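Local coordinates for protein leucine aminopeptidase 1 (Caenorhabditis elegans, PDB 2HC9) that releases N-terminal amino acids, preferably leucine, from peptides as a dizinc aminopeptidase of the M17 family, and probably acts as a digestive enzyme, at residues 253-258 with 304-309; 185-190 with 227-232; 312-317 with 328-333. The protein carries 1 engineered substitution. All coordinates share one frame; numbering follows the deposited sequence.

Interaction 1 (253-258 with 304-309); sequences GVVYDT and IVENNV. With ZN (zinc ion), chain B; ZN (zinc ion), chain C.
G253 and V254 of strand 246-254 pair in parallel with I304 and V305 of strand 297-307. After a corner at V255, D257 of strand 256-257 pairs in the same sense with N307, and this second pairing closes a beta-alpha-beta crossover through helix 277-290 in the M17 catalytic domain. Backbone bonds set the register: V305 N reaches G253 O, V255 N meets V305 O at 2.9 Å, and N307 N binds Y256 O. Beyond the last pair, N307 O takes two donors from T258, N at 3.0 Å and OG1 at 2.7 Å.

Among apolar contacts, V254 CG2 meets V305 CG2 at 3.6 Å, and V255 CG2 rests on E306 CB. The E306 carboxylate itself forms a salt bridge with K315 of a neighbouring subunit.

D257 and N307 have CG anti to the backbone N (chi1 -167° and -166°) and run side by side. K252, D275, D334 and E336 complete the two-zinc site, in which water 1 is a ligand of both zinc ions. D257 OD2 bridges the pair, 2.6 Å from the chain C zinc and nearer the chain B zinc, while N307 ND2 donates to D257 OD1 at 2.9 Å, 29° out of the carboxylate plane on its syn side.

Interaction 2 (185-190 with 227-232); sequences TTDALV and GPTPPA
T186 OG1 is held by two neighbouring residues of the 227-232 loop: it donates to P230 O at 2.6 Å and lies 2.7 Å from T229 OG1. The donor sits 34° out of the P230 carbonyl plane. With chi1 at 61°, OG1 of T186 stands between its own backbone N and carbonyl carbon, and the two threonine side chains slide past each other in opposite directions.

Two waters extend this network. Water 2 accepts from T186 N at 2.9 Å and is hydrogen-bonded to T229 OG1. Water 3 donates both to D187 OD1 and to P230 O, which makes the carbonyl a double acceptor.

The contact joins the start of helix 186-199 to the loop before strand 232-238 in the catalytic domain. T185 is the N-cap: T185 OG1 accepts from A188 N at 3.1 Å with an N-H...O angle of 158°. D187 OD2 approaches T229 CG2 at 3.6 Å and D187 OD1 approaches P230 CD, the two side chains crossing at about a right angle. R208 forms a salt bridge with D187 OD1.

Farther along the helix, V190 CG2 presses on A232 CB at 3.4 Å, tighter than a usual carbon contact.

The helix start thus meets a loop whose P228, P230 and P231 have no backbone N-H, and the bonding runs through hydroxyls, a carbonyl, the T186 N-H, the D187 carboxylate and water. The D187 carboxylate beside the helix N terminus is probably stabilised as an anion by that end and by R208.

Interaction 3 (312-317 with 328-333); sequences IANKPD and VEINNT
The flat amide of N314 carries the methyl CD1 of I330 on one face: CG, OD1 and ND2 each lie 3.7 Å from CD1, so the methyl stands over the group and not at its rim. CG of N314 is anti to the carbonyl carbon (chi1 -75°), and the two side chains cross at about a right angle. At the ND2 edge, close to the amide plane, water 4 accepts from N314 ND2 at 2.9 Å and donates in turn to T333 O.

This contact lies at the base of the beta hairpin 319-321/327-329 in the catalytic domain, where the chain leading into the hairpin runs against the chain leaving it. One direct hydrogen bond joins the two, D317 N to I330 O at 2.7 Å, with an N-H...O angle of 162°. The same oxygen also receives a CA-H contact from P316. P316 touches with two ring atoms, CD near T333 CG2 and CB 3.7 Å from N331 O.

P316 O accepts a hydrogen bond from Y256 OH of a neighbouring subunit, which places the loop entering the hairpin at a subunit interface. T333 leads directly into the zinc ligand D334, and its OG1 bonds G259 O.

Two carboxylates of like charge end the contact. D317 OD1 accepts from N271 N of a neighbouring subunit, and E329 OE1 bonds S416 OG. D317 OD1 and E329 OE2 stay 4.5 Å apart, bridged by water 6, which donates to both, at 2.8 Å to D317 OD1.

Overall arrangement
From the N terminus, interaction 2 comes first: it returns the chain from the start of helix 186-199 to the loop before strand 232-238. Interaction 1 next closes the 45 residues between 258 and 304 by strand pairing, and interaction 3 closes the short hairpin excursion between 317 and 328. The three loops lie in series, with none nested or crossed. They are still joined in space: A232 N meets I304 O at 2.8 Å, linking interactions 2 and 1, and N307 ND2 reaches T333 O, linking 1 and 3. Interactions 2 and 3 do not touch. Between subunits of the six-chain assembly, the 312-317 loop of one copy meets 304-309 of another.

Interaction 1 (253-258 with 304-309)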
loop_
_atom_site.group_PDB
_atom_site.type_symbol
_atom_site.label_atom_id
_atom_site.label_comp_id
_atom_site.label_asym_id
_atom_site.label_seq_id
_atom_site.Cartn_x
_atom_site.Cartn_y
_atom_site.Cartn_z
ATOM N N GLY A 253 20.943 22.942 5.158
ATOM C CA GLY A 253 22.015 22.249 4.440
ATOM C C GLY A 253 22.076 20.761 4.732
ATOM O O GLY A 253 23.113 20.237 5.158
ATOM N N VAL A 254 20.973 20.073 4.485
ATOM C CA VAL A 254 20.974 18.628 4.653
ATOM C C VAL A 254 21.595 18.003 3.402
ATOM O O VAL A 254 20.957 17.904 2.347
ATOM C CB VAL A 254 19.551 18.082 4.935
ATOM C CG1 VAL A 254 19.592 16.540 5.014
ATOM C CG2 VAL A 254 19.041 18.669 6.293
ATOM N N VAL A 255 22.866 17.608 3.520
ATOM C CA VAL A 255 23.607 17.161 2.342
ATOM C C VAL A 255 23.035 15.864 1.765
ATOM O O VAL A 255 23.127 15.614 0.573
ATOM C CB VAL A 255 25.130 17.014 2.607
ATOM C CG1 VAL A 255 25.729 18.371 3.011
ATOM C CG2 VAL A 255 25.423 15.969 3.678
ATOM N N TYR A 256 22.437 15.049 2.626
ATOM C CA TYR A 256 21.609 13.940 2.162
ATOM C C TYR A 256 20.592 13.630 3.215
ATOM O O TYR A 256 20.915 13.626 4.398
ATOM C CB TYR A 256 22.452 12.669 1.926
ATOM C CG TYR A 256 21.703 11.692 1.071
ATOM C CD1 TYR A 256 21.733 11.799 -0.326
ATOM C CD2 TYR A 256 20.917 10.691 1.651
ATOM C CE1 TYR A 256 21.024 10.903 -1.134
ATOM C CE2 TYR A 256 20.222 9.790 0.872
ATOM C CZ TYR A 256 20.270 9.899 -0.498
ATOM O OH TYR A 256 19.568 8.997 -1.219
ATOM N N ASP A 257 19.374 13.340 2.778
ATOM C CA ASP A 257 18.305 12.970 3.704
ATOM C C ASP A 257 17.808 11.541 3.389
ATOM O O ASP A 257 17.040 11.334 2.449
ATOM C CB ASP A 257 17.168 13.980 3.550
ATOM C CG ASP A 257 16.151 13.889 4.671
ATOM O OD1 ASP A 257 16.352 13.079 5.625
ATOM O OD2 ASP A 257 15.164 14.658 4.582
ATOM N N THR A 258 18.237 10.557 4.183
ATOM C CA THR A 258 17.665 9.205 4.079
ATOM C C THR A 258 16.278 9.132 4.742
ATOM O O THR A 258 15.586 8.122 4.610
ATOM C CB THR A 258 18.516 8.161 4.817
ATOM O OG1 THR A 258 18.486 8.462 6.216
ATOM C CG2 THR A 258 19.986 8.149 4.312
ATOM N N ILE A 304 24.408 22.439 8.526
ATOM C CA ILE A 304 24.947 21.454 7.558
ATOM C C ILE A 304 25.039 20.080 8.242
ATOM O O ILE A 304 25.814 19.893 9.174
ATOM C CB ILE A 304 26.334 21.860 7.047
ATOM C CG1 ILE A 304 26.246 23.191 6.275
ATOM C CG2 ILE A 304 26.907 20.769 6.099
ATOM C CD1 ILE A 304 27.644 23.831 5.992
ATOM N N VAL A 305 24.178 19.158 7.820
ATOM C CA VAL A 305 24.086 17.829 8.480
ATOM C C VAL A 305 23.827 16.767 7.421
ATOM O O VAL A 305 23.366 17.076 6.324
ATOM C CB VAL A 305 22.903 17.759 9.480
ATOM C CG1 VAL A 305 23.069 18.775 10.624
ATOM C CG2 VAL A 305 21.543 17.923 8.747
ATOM N N GLU A 306 24.136 15.513 7.743
ATOM C CA GLU A 306 23.583 14.415 6.959
ATOM C C GLU A 306 22.665 13.595 7.862
ATOM O O GLU A 306 23.044 13.268 8.984
ATOM C CB GLU A 306 24.696 13.549 6.350
ATOM C CG GLU A 306 24.099 12.353 5.529
ATOM C CD GLU A 306 25.106 11.626 4.637
ATOM O OE1 GLU A 306 26.075 12.264 4.168
ATOM O OE2 GLU A 306 24.912 10.407 4.398
ATOM N N ASN A 307 21.450 13.301 7.372
ATOM C CA ASN A 307 20.425 12.600 8.159
ATOM C C ASN A 307 20.435 11.118 7.745
ATOM O O ASN A 307 19.921 10.755 6.676
ATOM C CB ASN A 307 19.047 13.255 7.894
ATOM C CG ASN A 307 17.991 12.831 8.917
ATOM O OD1 ASN A 307 18.316 12.511 10.056
ATOM N ND2 ASN A 307 16.724 12.804 8.497
ATOM N N ASN A 308 21.085 10.280 8.554
ATOM C CA ASN A 308 21.334 8.892 8.166
ATOM C C ASN A 308 20.956 7.940 9.300
ATOM O O ASN A 308 20.351 8.345 10.292
ATOM C CB ASN A 308 22.800 8.689 7.681
ATOM C CG ASN A 308 22.909 7.650 6.538
ATOM O OD1 ASN A 308 22.448 6.511 6.672
ATOM N ND2 ASN A 308 23.549 8.033 5.426
ATOM N N VAL A 309 21.289 6.665 9.134
ATOM C CA VAL A 309 20.683 5.599 9.918
ATOM C C VAL A 309 21.777 4.823 10.671
ATOM O O VAL A 309 22.673 4.230 10.051
ATOM C CB VAL A 309 19.904 4.628 8.977
ATOM C CG1 VAL A 309 19.389 3.430 9.753
ATOM C CG2 VAL A 309 18.747 5.390 8.297
HETATM ZN ZN ZN B . 13.664 14.868 5.968
HETATM ZN ZN ZN C . 15.101 17.237 4.699
HETATM O O HOH W 1 13.148 16.563 4.986
#

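Interaction 2 (185-190 with 227-232)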
loop_
_atom_site.group_PDB
_atom_site.type_symbol
_atom_site.label_atom_id
_atom_site.label_comp_id
_atom_site.label_asym_id
_atom_site.label_seq_id
_atom_site.Cartn_x
_atom_site.Cartn_y
_atom_site.Cartn_z
ATOM N N THR A 185 29.805 15.972 0.903
ATOM C CA THR A 185 29.524 15.605 2.290
ATOM C C THR A 185 29.313 16.851 3.156
ATOM O O THR A 185 29.507 17.970 2.677
ATOM C CB THR A 185 30.743 14.834 2.858
ATOM O OG1 THR A 185 31.891 15.690 2.763
ATOM C CG2 THR A 185 30.996 13.521 2.048
ATOM N N THR A 186 29.005 16.679 4.448
ATOM C CA THR A 186 28.952 17.865 5.323
ATOM C C THR A 186 30.290 18.605 5.312
ATOM O O THR A 186 30.326 19.846 5.236
ATOM C CB THR A 186 28.594 17.546 6.793
ATOM O OG1 THR A 186 29.579 16.672 7.350
ATOM C CG2 THR A 186 27.193 16.887 6.900
ATOM N N ASP A 187 31.383 17.842 5.399
ATOM C CA ASP A 187 32.741 18.433 5.350
ATOM C C ASP A 187 32.960 19.237 4.072
ATOM O O ASP A 187 33.524 20.347 4.098
ATOM C CB ASP A 187 33.792 17.316 5.405
ATOM C CG ASP A 187 33.901 16.660 6.799
ATOM O OD1 ASP A 187 33.347 17.189 7.775
ATOM O OD2 ASP A 187 34.566 15.611 6.901
ATOM N N ALA A 188 32.559 18.663 2.940
ATOM C CA ALA A 188 32.767 19.334 1.657
ATOM C C ALA A 188 31.920 20.605 1.570
ATOM O O ALA A 188 32.378 21.613 1.052
ATOM C CB ALA A 188 32.425 18.411 0.520
ATOM N N LEU A 189 30.684 20.557 2.069
ATOM C CA LEU A 189 29.854 21.774 2.053
ATOM C C LEU A 189 30.366 22.866 3.026
ATOM O O LEU A 189 30.332 24.066 2.696
ATOM C CB LEU A 189 28.356 21.451 2.284
ATOM C CG LEU A 189 27.380 22.653 2.208
ATOM C CD1 LEU A 189 27.535 23.424 0.869
ATOM C CD2 LEU A 189 25.909 22.182 2.381
ATOM N N VAL A 190 30.859 22.466 4.202
ATOM C CA VAL A 190 31.577 23.422 5.066
ATOM C C VAL A 190 32.721 24.073 4.263
ATOM O O VAL A 190 32.859 25.311 4.248
ATOM C CB VAL A 190 32.138 22.745 6.342
ATOM C CG1 VAL A 190 33.119 23.693 7.097
ATOM C CG2 VAL A 190 30.990 22.319 7.283
ATOM N N GLY A 227 25.433 10.920 10.769
ATOM C CA GLY A 227 26.029 11.065 9.407
ATOM C C GLY A 227 27.430 10.457 9.351
ATOM O O GLY A 227 28.088 10.276 10.398
ATOM N N PRO A 228 27.906 10.138 8.134
ATOM C CA PRO A 228 29.254 9.608 7.968
ATOM C C PRO A 228 30.341 10.656 8.227
ATOM O O PRO A 228 31.479 10.294 8.513
ATOM C CB PRO A 228 29.269 9.147 6.502
ATOM C CG PRO A 228 28.312 10.028 5.812
ATOM C CD PRO A 228 27.204 10.269 6.847
ATOM N N THR A 229 29.987 11.939 8.123
ATOM C CA THR A 229 30.882 13.047 8.468
ATOM C C THR A 229 30.058 13.974 9.364
ATOM O O THR A 229 28.824 13.913 9.339
ATOM C CB THR A 229 31.374 13.803 7.202
ATOM O OG1 THR A 229 30.236 14.233 6.448
ATOM C CG2 THR A 229 32.266 12.872 6.292
ATOM N N PRO A 230 30.720 14.738 10.236
ATOM C CA PRO A 230 29.956 15.365 11.322
ATOM C C PRO A 230 29.098 16.579 10.956
ATOM O O PRO A 230 29.321 17.234 9.921
ATOM C CB PRO A 230 31.030 15.757 12.339
ATOM C CG PRO A 230 32.274 15.830 11.584
ATOM C CD PRO A 230 32.171 14.947 10.378
ATOM N N PRO A 231 28.100 16.873 11.809
ATOM C CA PRO A 231 27.270 18.048 11.583
ATOM C C PRO A 231 28.111 19.333 11.770
ATOM O O PRO A 231 29.135 19.299 12.462
ATOM C CB PRO A 231 26.180 17.928 12.694
ATOM C CG PRO A 231 26.849 17.102 13.794
ATOM C CD PRO A 231 27.688 16.102 13.011
ATOM N N ALA A 232 27.675 20.443 11.177
ATOM C CA ALA A 232 28.356 21.731 11.346
ATOM C C ALA A 232 27.359 22.844 11.247
ATOM O O ALA A 232 26.321 22.723 10.585
ATOM C CB ALA A 232 29.445 21.928 10.269
HETATM O O HOH W 2 28.060 14.020 4.960
HETATM O O HOH W 3 31.544 18.941 9.010
#

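Interaction 3 (312-317 with 328-333)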
loop_
_atom_site.group_PDB
_atom_site.type_symbol
_atom_site.label_atom_id
_atom_site.label_comp_id
_atom_site.label_asym_id
_atom_site.label_seq_id
_atom_site.Cartn_x
_atom_site.Cartn_y
_atom_site.Cartn_z
ATOM N N ILE A 312 22.896 5.125 16.871
ATOM C CA ILE A 312 22.929 6.390 17.585
ATOM C C ILE A 312 22.044 7.473 16.986
ATOM O O ILE A 312 21.962 8.569 17.542
ATOM C CB ILE A 312 24.369 6.896 17.845
ATOM C CG1 ILE A 312 25.074 7.278 16.529
ATOM C CG2 ILE A 312 25.135 5.879 18.719
ATOM C CD1 ILE A 312 26.252 8.247 16.739
ATOM N N ALA A 313 21.348 7.167 15.889
ATOM C CA ALA A 313 20.500 8.190 15.225
ATOM C C ALA A 313 19.282 8.556 16.095
ATOM O O ALA A 313 18.862 7.764 16.960
ATOM C CB ALA A 313 20.027 7.713 13.831
ATOM N N ASN A 314 18.713 9.734 15.845
ATOM C CA ASN A 314 17.356 10.079 16.310
ATOM C C ASN A 314 16.363 8.933 16.043
ATOM O O ASN A 314 16.448 8.274 14.993
ATOM C CB ASN A 314 16.823 11.301 15.538
ATOM C CG ASN A 314 17.443 12.630 15.982
ATOM O OD1 ASN A 314 17.959 12.771 17.097
ATOM N ND2 ASN A 314 17.364 13.631 15.078
ATOM N N LYS A 315 15.456 8.719 16.988
ATOM C CA LYS A 315 14.394 7.706 16.941
ATOM C C LYS A 315 13.096 8.452 17.296
ATOM O O LYS A 315 13.126 9.300 18.170
ATOM C CB LYS A 315 14.569 6.692 18.091
ATOM C CG LYS A 315 15.832 5.904 18.168
ATOM C CD LYS A 315 15.834 4.989 19.367
ATOM C CE LYS A 315 16.636 5.559 20.517
ATOM N NZ LYS A 315 18.026 5.067 20.510
ATOM N N PRO A 316 11.967 8.148 16.659
ATOM C CA PRO A 316 10.753 8.862 17.099
ATOM C C PRO A 316 10.392 8.492 18.535
ATOM O O PRO A 316 10.442 7.310 18.890
ATOM C CB PRO A 316 9.664 8.370 16.140
ATOM C CG PRO A 316 10.233 7.073 15.541
ATOM C CD PRO A 316 11.716 7.234 15.529
ATOM N N ASP A 317 10.065 9.520 19.320
ATOM C CA ASP A 317 9.866 9.509 20.787
ATOM C C ASP A 317 10.995 10.250 21.496
ATOM O O ASP A 317 10.792 10.746 22.620
ATOM C CB ASP A 317 9.769 8.111 21.417
ATOM C CG ASP A 317 8.497 7.371 21.040
ATOM O OD1 ASP A 317 7.588 7.954 20.404
ATOM O OD2 ASP A 317 8.437 6.172 21.386
ATOM N N VAL A 328 11.933 19.532 22.339
ATOM C CA VAL A 328 11.139 19.090 21.197
ATOM C C VAL A 328 11.082 17.548 21.251
ATOM O O VAL A 328 12.114 16.880 21.368
ATOM C CB VAL A 328 11.709 19.591 19.826
ATOM C CG1 VAL A 328 10.893 18.958 18.689
ATOM C CG2 VAL A 328 11.627 21.142 19.741
ATOM N N GLU A 329 9.861 17.009 21.173
ATOM C CA GLU A 329 9.671 15.549 21.021
ATOM C C GLU A 329 9.712 15.258 19.538
ATOM O O GLU A 329 8.854 15.744 18.770
ATOM C CB GLU A 329 8.310 15.136 21.584
ATOM C CG GLU A 329 8.057 13.649 21.474
ATOM C CD GLU A 329 6.701 13.231 22.054
ATOM O OE1 GLU A 329 5.887 14.094 22.491
ATOM O OE2 GLU A 329 6.467 12.013 22.055
ATOM N N ILE A 330 10.716 14.492 19.129
ATOM C CA ILE A 330 10.851 14.135 17.719
ATOM C C ILE A 330 9.933 12.950 17.449
ATOM O O ILE A 330 10.223 11.833 17.895
ATOM C CB ILE A 330 12.302 13.749 17.382
ATOM C CG1 ILE A 330 13.266 14.878 17.784
ATOM C CG2 ILE A 330 12.433 13.391 15.863
ATOM C CD1 ILE A 330 14.775 14.523 17.636
ATOM N N ASN A 331 8.829 13.175 16.724
ATOM C CA ASN A 331 8.002 12.044 16.283
ATOM C C ASN A 331 8.177 11.724 14.806
ATOM O O ASN A 331 7.543 10.817 14.280
ATOM C CB ASN A 331 6.520 12.255 16.650
ATOM C CG ASN A 331 5.902 13.463 15.961
ATOM O OD1 ASN A 331 6.591 14.441 15.647
ATOM N ND2 ASN A 331 4.589 13.404 15.728
ATOM N N ASN A 332 9.031 12.499 14.138
ATOM C CA ASN A 332 9.319 12.280 12.738
ATOM C C ASN A 332 10.777 12.649 12.434
ATOM O O ASN A 332 11.128 13.818 12.317
ATOM C CB ASN A 332 8.351 13.089 11.857
ATOM C CG ASN A 332 8.509 12.783 10.380
ATOM O OD1 ASN A 332 9.417 12.052 9.970
ATOM N ND2 ASN A 332 7.632 13.351 9.576
ATOM N N THR A 333 11.617 11.635 12.308
ATOM C CA THR A 333 13.045 11.840 12.045
ATOM C C THR A 333 13.296 12.451 10.680
ATOM O O THR A 333 14.374 12.969 10.453
ATOM C CB THR A 333 13.864 10.526 12.139
ATOM O OG1 THR A 333 13.419 9.609 11.122
ATOM C CG2 THR A 333 13.709 9.900 13.544
HETATM O O HOH W 4 16.622 13.240 12.281
HETATM O O HOH W 5 8.198 10.502 23.606
HETATM O O HOH W 6 6.727 10.460 19.590
#